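PDB 7ML9: insecticidal protein from Brevibacillus laterosporus, which is an insecticidal toxin active against the western corn rootworm, which it probably attacks by forming beta-barrel pores in cell membranes. Local coordinates for residues R82-E96 and E216-R229. Sequence-based numbering, arbitrary orientation. Where two conformers were deposited one is given.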
ATOM      1  N   ARG A  82     -21.684 -16.394  18.240  1.00 16.64           N
ATOM      2  CA  ARG A  82     -20.374 -16.397  18.895  1.00 15.20           C
ATOM      3  C   ARG A  82     -19.836 -14.989  19.106  1.00 17.13           C
ATOM      4  O   ARG A  82     -18.969 -14.785  19.967  1.00 14.86           O
ATOM      5  CB  ARG A  82     -19.375 -17.201  18.062  1.00 16.18           C
ATOM      6  CG  ARG A  82     -19.574 -18.702  18.064  1.00 16.07           C
ATOM      7  CD  ARG A  82     -19.179 -19.270  19.432  1.00 15.95           C
ATOM      8  NE  ARG A  82     -19.255 -20.729  19.463  1.00 16.39           N
ATOM      9  CZ  ARG A  82     -19.050 -21.448  20.564  1.00 18.24           C
ATOM     10  NH1 ARG A  82     -18.766 -20.839  21.714  1.00 15.42           N
ATOM     11  NH2 ARG A  82     -19.117 -22.772  20.516  1.00 20.46           N
ATOM     12  N   ILE A  83     -20.297 -14.010  18.325  1.00 15.81           N
ATOM     13  CA  ILE A  83     -19.819 -12.635  18.436  1.00 13.27           C
ATOM     14  C   ILE A  83     -21.004 -11.679  18.434  1.00 14.55           C
ATOM     15  O   ILE A  83     -21.929 -11.827  17.634  1.00 16.65           O
ATOM     16  CB  ILE A  83     -18.852 -12.280  17.286  1.00 21.00           C
ATOM     17  CG1 ILE A  83     -17.594 -13.159  17.364  1.00 17.91           C
ATOM     18  CG2 ILE A  83     -18.481 -10.799  17.354  1.00 14.85           C
ATOM     19  CD1 ILE A  83     -16.679 -12.785  18.516  1.00 14.39           C
ATOM     20  N   SER A  84     -20.989 -10.708  19.328  1.00 14.92           N
ATOM     21  CA  SER A  84     -21.987  -9.652  19.291  1.00 20.45           C
ATOM     22  C   SER A  84     -21.264  -8.323  19.346  1.00 16.58           C
ATOM     23  O   SER A  84     -20.094  -8.253  19.725  1.00 15.53           O
ATOM     24  CB  SER A  84     -23.003  -9.765  20.443  1.00 18.13           C
ATOM     25  OG  SER A  84     -22.384  -9.470  21.689  1.00 22.62           O
ATOM     26  N   GLN A  85     -21.985  -7.263  18.967  1.00 17.11           N
ATOM     27  CA  GLN A  85     -21.455  -5.907  18.935  1.00 18.53           C
ATOM     28  C   GLN A  85     -20.238  -5.796  18.018  1.00 14.54           C
ATOM     29  O   GLN A  85     -19.318  -5.020  18.289  1.00 18.02           O
ATOM     30  CB  GLN A  85     -21.111  -5.402  20.339  1.00 22.44           C
ATOM     31  CG  GLN A  85     -22.319  -5.011  21.178  1.00 30.99           C
ATOM     32  CD  GLN A  85     -21.958  -4.832  22.638  1.00 44.37           C
ATOM     33  OE1 GLN A  85     -21.110  -4.004  22.984  1.00 51.29           O
ATOM     34  NE2 GLN A  85     -22.596  -5.606  23.504  1.00 53.75           N
ATOM     35  N   TYR A  86     -20.230  -6.569  16.937  1.00 16.51           N
ATOM     36  CA  TYR A  86     -19.124  -6.511  15.985  1.00 20.18           C
ATOM     37  C   TYR A  86     -19.164  -5.179  15.246  1.00 21.13           C
ATOM     38  O   TYR A  86     -20.218  -4.767  14.758  1.00 18.58           O
ATOM     39  CB  TYR A  86     -19.210  -7.675  15.001  1.00 17.78           C
ATOM     40  CG  TYR A  86     -18.219  -7.552  13.860  1.00 20.09           C
ATOM     41  CD1 TYR A  86     -16.883  -7.874  14.041  1.00 20.73           C
ATOM     42  CD2 TYR A  86     -18.616  -7.082  12.611  1.00 21.69           C
ATOM     43  CE1 TYR A  86     -15.957  -7.738  12.993  1.00 22.55           C
ATOM     44  CE2 TYR A  86     -17.702  -6.936  11.566  1.00 20.91           C
ATOM     45  CZ  TYR A  86     -16.380  -7.273  11.760  1.00 20.82           C
ATOM     46  OH  TYR A  86     -15.467  -7.142  10.725  1.00 21.06           O
ATOM     47  N   LYS A  87     -18.017  -4.509  15.152  1.00 21.09           N
ATOM     48  CA  LYS A  87     -17.974  -3.168  14.592  1.00 22.43           C
ATOM     49  C   LYS A  87     -16.591  -2.920  14.015  1.00 23.96           C
ATOM     50  O   LYS A  87     -15.593  -3.272  14.639  1.00 21.00           O
ATOM     51  CB  LYS A  87     -18.287  -2.125  15.677  1.00 22.86           C
ATOM     52  CG  LYS A  87     -18.322  -0.693  15.198  1.00 34.91           C
ATOM     53  CD  LYS A  87     -19.081   0.166  16.198  1.00 34.87           C
ATOM     54  CE  LYS A  87     -19.648   1.417  15.542  1.00 53.62           C
ATOM     55  NZ  LYS A  87     -18.596   2.460  15.398  1.00 56.13           N
ATOM     56  N   VAL A  88     -16.522  -2.317  12.832  1.00 22.46           N
ATOM     57  CA  VAL A  88     -15.250  -1.820  12.321  1.00 19.84           C
ATOM     58  C   VAL A  88     -15.110  -0.393  12.839  1.00 23.20           C
ATOM     59  O   VAL A  88     -15.898   0.482  12.479  1.00 24.72           O
ATOM     60  CB  VAL A  88     -15.182  -1.877  10.792  1.00 22.71           C
ATOM     61  CG1 VAL A  88     -13.833  -1.370  10.324  1.00 25.00           C
ATOM     62  CG2 VAL A  88     -15.424  -3.303  10.303  1.00 20.84           C
ATOM     63  N   ASN A  89     -14.131  -0.161  13.709  1.00 20.95           N
ATOM     64  CA  ASN A  89     -13.975   1.138  14.361  1.00 22.65           C
ATOM     65  C   ASN A  89     -13.127   2.112  13.553  1.00 30.37           C
ATOM     66  O   ASN A  89     -13.421   3.311  13.526  1.00 26.52           O
ATOM     67  CB  ASN A  89     -13.334   0.974  15.739  1.00 24.66           C
ATOM     68  CG  ASN A  89     -14.126   0.059  16.638  1.00 25.65           C
ATOM     69  OD1 ASN A  89     -15.335   0.217  16.767  1.00 27.75           O
ATOM     70  ND2 ASN A  89     -13.450  -0.902  17.265  1.00 20.49           N
ATOM     71  N   ASN A  90     -12.058   1.620  12.935  1.00 26.29           N
ATOM     72  CA  ASN A  90     -11.216   2.453  12.101  0.60 27.73           C
ATOM     73  C   ASN A  90     -10.436   1.562  11.150  1.00 29.16           C
ATOM     74  O   ASN A  90     -10.264   0.362  11.369  1.00 22.88           O
ATOM     75  CB  ASN A  90     -10.268   3.320  12.933  0.60 28.79           C
ATOM     76  CG  ASN A  90      -9.693   4.476  12.138  0.60 30.03           C
ATOM     77  OD1 ASN A  90     -10.297   4.939  11.168  0.60 28.45           O
ATOM     78  ND2 ASN A  90      -8.513   4.939  12.534  0.60 34.53           N
ATOM     79  N   ALA A  91     -10.005   2.169  10.047  1.00 24.53           N
ATOM     80  CA  ALA A  91      -9.185   1.451   9.084  1.00 20.22           C
ATOM     81  C   ALA A  91      -8.166   2.423   8.504  1.00 30.32           C
ATOM     82  O   ALA A  91      -8.485   3.591   8.273  1.00 31.61           O
ATOM     83  CB  ALA A  91     -10.032   0.826   7.980  1.00 20.80           C
ATOM     84  N   TRP A  92      -6.942   1.946   8.295  1.00 24.76           N
ATOM     85  CA  TRP A  92      -5.869   2.814   7.826  1.00 25.22           C
ATOM     86  C   TRP A  92      -4.835   1.968   7.096  1.00 28.50           C
ATOM     87  O   TRP A  92      -4.869   0.736   7.130  1.00 24.03           O
ATOM     88  CB  TRP A  92      -5.249   3.618   8.982  1.00 23.81           C
ATOM     89  CG  TRP A  92      -4.447   2.839  10.001  1.00 26.67           C
ATOM     90  CD1 TRP A  92      -3.082   2.735  10.069  1.00 24.57           C
ATOM     91  CD2 TRP A  92      -4.958   2.103  11.129  1.00 24.80           C
ATOM     92  NE1 TRP A  92      -2.713   1.968  11.154  1.00 26.38           N
ATOM     93  CE2 TRP A  92      -3.845   1.570  11.821  1.00 24.88           C
ATOM     94  CE3 TRP A  92      -6.244   1.840  11.613  1.00 25.40           C
ATOM     95  CZ2 TRP A  92      -3.982   0.777  12.966  1.00 24.09           C
ATOM     96  CZ3 TRP A  92      -6.379   1.057  12.751  1.00 26.85           C
ATOM     97  CH2 TRP A  92      -5.255   0.532  13.410  1.00 25.95           C
ATOM     98  N   ALA A  93      -3.913   2.644   6.415  1.00 25.06           N
ATOM     99  CA  ALA A  93      -2.888   1.960   5.642  1.00 20.64           C
ATOM    100  C   ALA A  93      -1.605   2.760   5.733  1.00 30.74           C
ATOM    101  O   ALA A  93      -1.633   3.994   5.688  1.00 30.71           O
ATOM    102  CB  ALA A  93      -3.312   1.774   4.184  1.00 24.82           C
ATOM    103  N   THR A  94      -0.494   2.065   5.924  1.00 28.78           N
ATOM    104  CA  THR A  94       0.785   2.719   6.129  1.00 31.79           C
ATOM    105  C   THR A  94       1.828   2.081   5.229  1.00 32.05           C
ATOM    106  O   THR A  94       1.738   0.902   4.868  1.00 25.18           O
ATOM    107  CB  THR A  94       1.251   2.661   7.600  1.00 32.09           C
ATOM    108  OG1 THR A  94       1.627   1.321   7.941  1.00 40.31           O
ATOM    109  CG2 THR A  94       0.141   3.114   8.524  1.00 28.55           C
ATOM    110  N   LEU A  95       2.818   2.889   4.869  1.00 33.03           N
ATOM    111  CA  LEU A  95       3.925   2.412   4.063  1.00 34.65           C
ATOM    112  C   LEU A  95       4.709   1.366   4.837  1.00 37.66           C
ATOM    113  O   LEU A  95       4.981   1.526   6.030  1.00 38.96           O
ATOM    114  CB  LEU A  95       4.828   3.584   3.676  1.00 32.03           C
ATOM    115  CG  LEU A  95       5.971   3.234   2.735  1.00 35.77           C
ATOM    116  CD1 LEU A  95       5.422   2.859   1.375  1.00 29.95           C
ATOM    117  CD2 LEU A  95       6.919   4.415   2.645  1.00 33.12           C
ATOM    118  N   GLU A  96       5.063   0.283   4.156  1.00 28.17           N
ATOM    119  CA  GLU A  96       5.702  -0.865   4.786  1.00 35.47           C
ATOM    120  C   GLU A  96       7.106  -1.038   4.223  1.00 43.89           C
ATOM    121  O   GLU A  96       7.272  -1.345   3.036  1.00 42.08           O
ATOM    122  CB  GLU A  96       4.867  -2.120   4.573  1.00 43.96           C
ATOM    123  CG  GLU A  96       5.194  -3.201   5.565  1.00 54.33           C
ATOM    124  CD  GLU A  96       6.162  -4.187   5.014  1.00 58.02           C
ATOM    125  OE1 GLU A  96       7.265  -4.312   5.581  1.00 62.85           O
ATOM    126  OE2 GLU A  96       5.808  -4.835   4.009  1.00 66.26           O
ATOM    127  N   GLU A 216       5.297  -1.814  -0.698  1.00 23.92           N
ATOM    128  CA  GLU A 216       4.329  -2.593   0.051  1.00 25.96           C
ATOM    129  C   GLU A 216       3.614  -1.680   1.023  1.00 23.63           C
ATOM    130  O   GLU A 216       4.165  -0.678   1.489  1.00 24.56           O
ATOM    131  CB  GLU A 216       5.002  -3.723   0.823  1.00 30.33           C
ATOM    132  CG  GLU A 216       5.779  -4.686  -0.033  1.00 36.41           C
ATOM    133  CD  GLU A 216       5.026  -5.970  -0.270  1.00 42.54           C
ATOM    134  OE1 GLU A 216       3.867  -6.064   0.203  1.00 48.26           O
ATOM    135  OE2 GLU A 216       5.592  -6.886  -0.914  1.00 46.01           O
ATOM    136  N   ALA A 217       2.384  -2.054   1.338  1.00 21.78           N
ATOM    137  CA  ALA A 217       1.568  -1.341   2.298  1.00 23.16           C
ATOM    138  C   ALA A 217       1.063  -2.329   3.341  1.00 20.70           C
ATOM    139  O   ALA A 217       0.764  -3.479   3.011  1.00 18.52           O
ATOM    140  CB  ALA A 217       0.389  -0.666   1.609  1.00 23.19           C
ATOM    141  N   ASN A 218       0.986  -1.878   4.594  1.00 19.82           N
ATOM    142  CA  ASN A 218       0.219  -2.581   5.619  1.00 25.36           C
ATOM    143  C   ASN A 218      -1.192  -2.008   5.677  1.00 21.93           C
ATOM    144  O   ASN A 218      -1.375  -0.785   5.711  1.00 24.82           O
ATOM    145  CB  ASN A 218       0.878  -2.452   6.987  1.00 21.85           C
ATOM    146  CG  ASN A 218       2.221  -3.114   7.048  1.00 31.70           C
ATOM    147  OD1 ASN A 218       3.150  -2.576   7.640  1.00 45.39           O
ATOM    148  ND2 ASN A 218       2.344  -4.273   6.423  1.00 29.21           N
ATOM    149  N   LEU A 219      -2.183  -2.887   5.682  1.00 19.55           N
ATOM    150  CA  LEU A 219      -3.589  -2.525   5.820  1.00 14.29           C
ATOM    151  C   LEU A 219      -4.049  -2.943   7.214  1.00 24.34           C
ATOM    152  O   LEU A 219      -3.756  -4.064   7.649  1.00 22.49           O
ATOM    153  CB  LEU A 219      -4.427  -3.221   4.749  1.00 16.66           C
ATOM    154  CG  LEU A 219      -3.854  -3.124   3.324  1.00 19.15           C
ATOM    155  CD1 LEU A 219      -4.739  -3.883   2.358  1.00 18.14           C
ATOM    156  CD2 LEU A 219      -3.732  -1.678   2.912  1.00 22.70           C
ATOM    157  N   TYR A 220      -4.723  -2.040   7.928  1.00 18.47           N
ATOM    158  CA  TYR A 220      -5.091  -2.276   9.326  1.00 19.44           C
ATOM    159  C   TYR A 220      -6.561  -1.956   9.523  1.00 24.49           C
ATOM    160  O   TYR A 220      -7.073  -0.976   8.977  1.00 18.52           O
ATOM    161  CB  TYR A 220      -4.279  -1.407  10.311  1.00 21.01           C
ATOM    162  CG  TYR A 220      -2.799  -1.688  10.354  1.00 25.05           C
ATOM    163  CD1 TYR A 220      -2.306  -2.831  10.958  1.00 20.58           C
ATOM    164  CD2 TYR A 220      -1.884  -0.799   9.791  1.00 27.13           C
ATOM    165  CE1 TYR A 220      -0.949  -3.090  11.014  1.00 24.66           C
ATOM    166  CE2 TYR A 220      -0.525  -1.052   9.839  1.00 25.01           C
ATOM    167  CZ  TYR A 220      -0.062  -2.195  10.452  1.00 29.62           C
ATOM    168  OH  TYR A 220       1.289  -2.455  10.492  1.00 31.92           O
ATOM    169  N   ALA A 221      -7.247  -2.770  10.311  1.00 20.09           N
ATOM    170  CA  ALA A 221      -8.582  -2.405  10.756  1.00 16.12           C
ATOM    171  C   ALA A 221      -8.664  -2.660  12.253  1.00 22.74           C
ATOM    172  O   ALA A 221      -8.179  -3.689  12.739  1.00 19.88           O
ATOM    173  CB  ALA A 221      -9.654  -3.195   9.993  1.00 21.91           C
ATOM    174  N   ASN A 222      -9.242  -1.713  12.978  1.00 19.35           N
ATOM    175  CA  ASN A 222      -9.520  -1.861  14.399  1.00 19.13           C
ATOM    176  C   ASN A 222     -10.980  -2.271  14.516  1.00 19.99           C
ATOM    177  O   ASN A 222     -11.865  -1.541  14.051  1.00 21.32           O
ATOM    178  CB  ASN A 222      -9.239  -0.552  15.139  1.00 18.68           C
ATOM    179  CG  ASN A 222      -9.509  -0.639  16.637  1.00 23.84           C
ATOM    180  OD1 ASN A 222     -10.606  -0.992  17.074  1.00 23.49           O
ATOM    181  ND2 ASN A 222      -8.507  -0.286  17.428  1.00 24.94           N
ATOM    182  N   VAL A 223     -11.233  -3.448  15.098  1.00 19.65           N
ATOM    183  CA  VAL A 223     -12.590  -3.982  15.170  1.00 16.82           C
ATOM    184  C   VAL A 223     -12.940  -4.309  16.618  1.00 18.17           C
ATOM    185  O   VAL A 223     -12.082  -4.705  17.415  1.00 17.58           O
ATOM    186  CB  VAL A 223     -12.787  -5.226  14.269  1.00 17.78           C
ATOM    187  CG1 VAL A 223     -12.306  -4.953  12.842  1.00 20.57           C
ATOM    188  CG2 VAL A 223     -12.058  -6.408  14.822  1.00 18.56           C
ATOM    189  N   GLY A 224     -14.221  -4.142  16.950  1.00 15.13           N
ATOM    190  CA  GLY A 224     -14.722  -4.384  18.286  1.00 20.00           C
ATOM    191  C   GLY A 224     -15.692  -5.557  18.296  1.00 17.99           C
ATOM    192  O   GLY A 224     -16.131  -6.038  17.253  1.00 16.27           O
ATOM    193  N   GLY A 225     -15.984  -6.047  19.496  1.00 16.58           N
ATOM    194  CA  GLY A 225     -16.893  -7.175  19.606  1.00 17.23           C
ATOM    195  C   GLY A 225     -16.782  -7.865  20.947  1.00 17.48           C
ATOM    196  O   GLY A 225     -15.869  -7.608  21.738  1.00 16.30           O
ATOM    197  N   ILE A 226     -17.749  -8.759  21.181  1.00 16.09           N
ATOM    198  CA  ILE A 226     -17.888  -9.540  22.410  1.00 18.08           C
ATOM    199  C   ILE A 226     -17.942 -11.009  22.017  1.00 17.05           C
ATOM    200  O   ILE A 226     -18.790 -11.398  21.204  1.00 15.15           O
ATOM    201  CB  ILE A 226     -19.170  -9.170  23.186  1.00 19.62           C
ATOM    202  CG1 ILE A 226     -19.228  -7.683  23.533  1.00 20.32           C
ATOM    203  CG2 ILE A 226     -19.299 -10.039  24.449  1.00 16.92           C
ATOM    204  CD1 ILE A 226     -18.090  -7.227  24.425  1.00 27.18           C
ATOM    205  N   ALA A 227     -17.058 -11.830  22.595  1.00 12.89           N
ATOM    206  CA  ALA A 227     -16.990 -13.246  22.246  1.00 14.46           C
ATOM    207  C   ALA A 227     -17.806 -14.076  23.234  1.00 15.64           C
ATOM    208  O   ALA A 227     -17.627 -13.945  24.452  1.00 17.23           O
ATOM    209  CB  ALA A 227     -15.543 -13.749  22.226  1.00 12.53           C
ATOM    210  N   TRP A 228     -18.661 -14.958  22.711  1.00 14.30           N
ATOM    211  CA  TRP A 228     -19.607 -15.711  23.538  1.00 16.85           C
ATOM    212  C   TRP A 228     -19.169 -17.164  23.608  1.00 13.37           C
ATOM    213  O   TRP A 228     -18.965 -17.811  22.572  1.00 16.02           O
ATOM    214  CB  TRP A 228     -21.049 -15.575  22.996  1.00 14.09           C
ATOM    215  CG  TRP A 228     -21.602 -14.221  23.287  1.00 15.11           C
ATOM    216  CD1 TRP A 228     -21.398 -13.072  22.554  1.00 19.31           C
ATOM    217  CD2 TRP A 228     -22.388 -13.837  24.422  1.00 19.07           C
ATOM    218  NE1 TRP A 228     -22.007 -12.011  23.174  1.00 20.07           N
ATOM    219  CE2 TRP A 228     -22.622 -12.454  24.319  1.00 20.38           C
ATOM    220  CE3 TRP A 228     -22.917 -14.533  25.516  1.00 19.67           C
ATOM    221  CZ2 TRP A 228     -23.373 -11.753  25.264  1.00 24.35           C
ATOM    222  CZ3 TRP A 228     -23.653 -13.835  26.452  1.00 21.53           C
ATOM    223  CH2 TRP A 228     -23.878 -12.461  26.319  1.00 24.15           C
ATOM    224  N   ARG A 229     -19.025 -17.677  24.839  1.00 17.67           N
ATOM    225  CA  ARG A 229     -18.532 -19.023  25.087  1.00 19.63           C
ATOM    226  C   ARG A 229     -19.274 -19.610  26.286  1.00 14.58           C
ATOM    227  O   ARG A 229     -19.608 -18.888  27.225  1.00 15.67           O
ATOM    228  CB  ARG A 229     -17.018 -19.056  25.440  1.00 21.65           C
ATOM    229  CG  ARG A 229     -16.056 -18.720  24.335  1.00 26.94           C
ATOM    230  CD  ARG A 229     -15.742 -17.228  24.283  1.00 31.25           C
ATOM    231  NE  ARG A 229     -15.077 -16.752  25.481  1.00 22.12           N
ATOM    232  CZ  ARG A 229     -15.596 -15.838  26.289  1.00 36.02           C
ATOM    233  NH1 ARG A 229     -16.790 -15.315  26.015  1.00 44.69           N
ATOM    234  NH2 ARG A 229     -14.936 -15.460  27.376  1.00 46.15           N
TER
HETATM  235  O   HOH W   1       2.897  -0.143  10.034  1.00 43.13           O
HETATM  236  O   HOH W   2       7.431  -0.355   0.598  1.00 28.04           O
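Trp92 lies across Tyr220 on one face of a long antiparallel strand pair. CB of Tyr220 sits over the six-membered ring of the indole, 3.5 Å from its centroid, a CH-pi contact. The phenol ring continues beyond it toward the five-membered ring; the two planes lie 26° apart but the rings are displaced along each other, so they barely overlap. This placement follows from the Trp92 side chain, whose CG stands between the backbone N and the carbonyl carbon (chi1 69°), folding the indole across the neighbouring strand. Further along the phenol, Thr94 OG1 meets the ring edge in its plane, and one water, 2.9 Å from both Thr94 OG1 and Tyr220 OH, joins the two hydroxyl groups.

The register slips at Asn89 and Asn90, a classic beta bulge opposite Asn222. There Asn222 O accepts from Asn89 N at 2.7 Å and, weakly, from Asn90 N. The bulge turns Asn89 toward the partner strand, and its ND2 donates almost straight to Asn222 OD1 over 2.9 Å, with the acceptor in the Asn89 amide plane although the two amides are inclined by 58°.

A second bulge separates Ser84 from Lys87. Beyond it, Trp228 NE1 donates to Ser84 OG at 3.0 Å, close to the indole plane, while Arg82 NH1 reaches Trp228 O on a lone pair; Glu40 and Asp56 form salt bridges to the same guanidinium. On the face opposite Trp92 and Tyr220, Ala93 CB packs on Leu219 CD2, 3.7 Å away, beside Ala154 and Met156 of strand 153-160. Strand 266-289 pairs with the far edge of 216-229, which is thus an interior strand of the long, largely antiparallel sheet that gives aerolysin-like toxins of the ETX/MTX2 family their elongated shape.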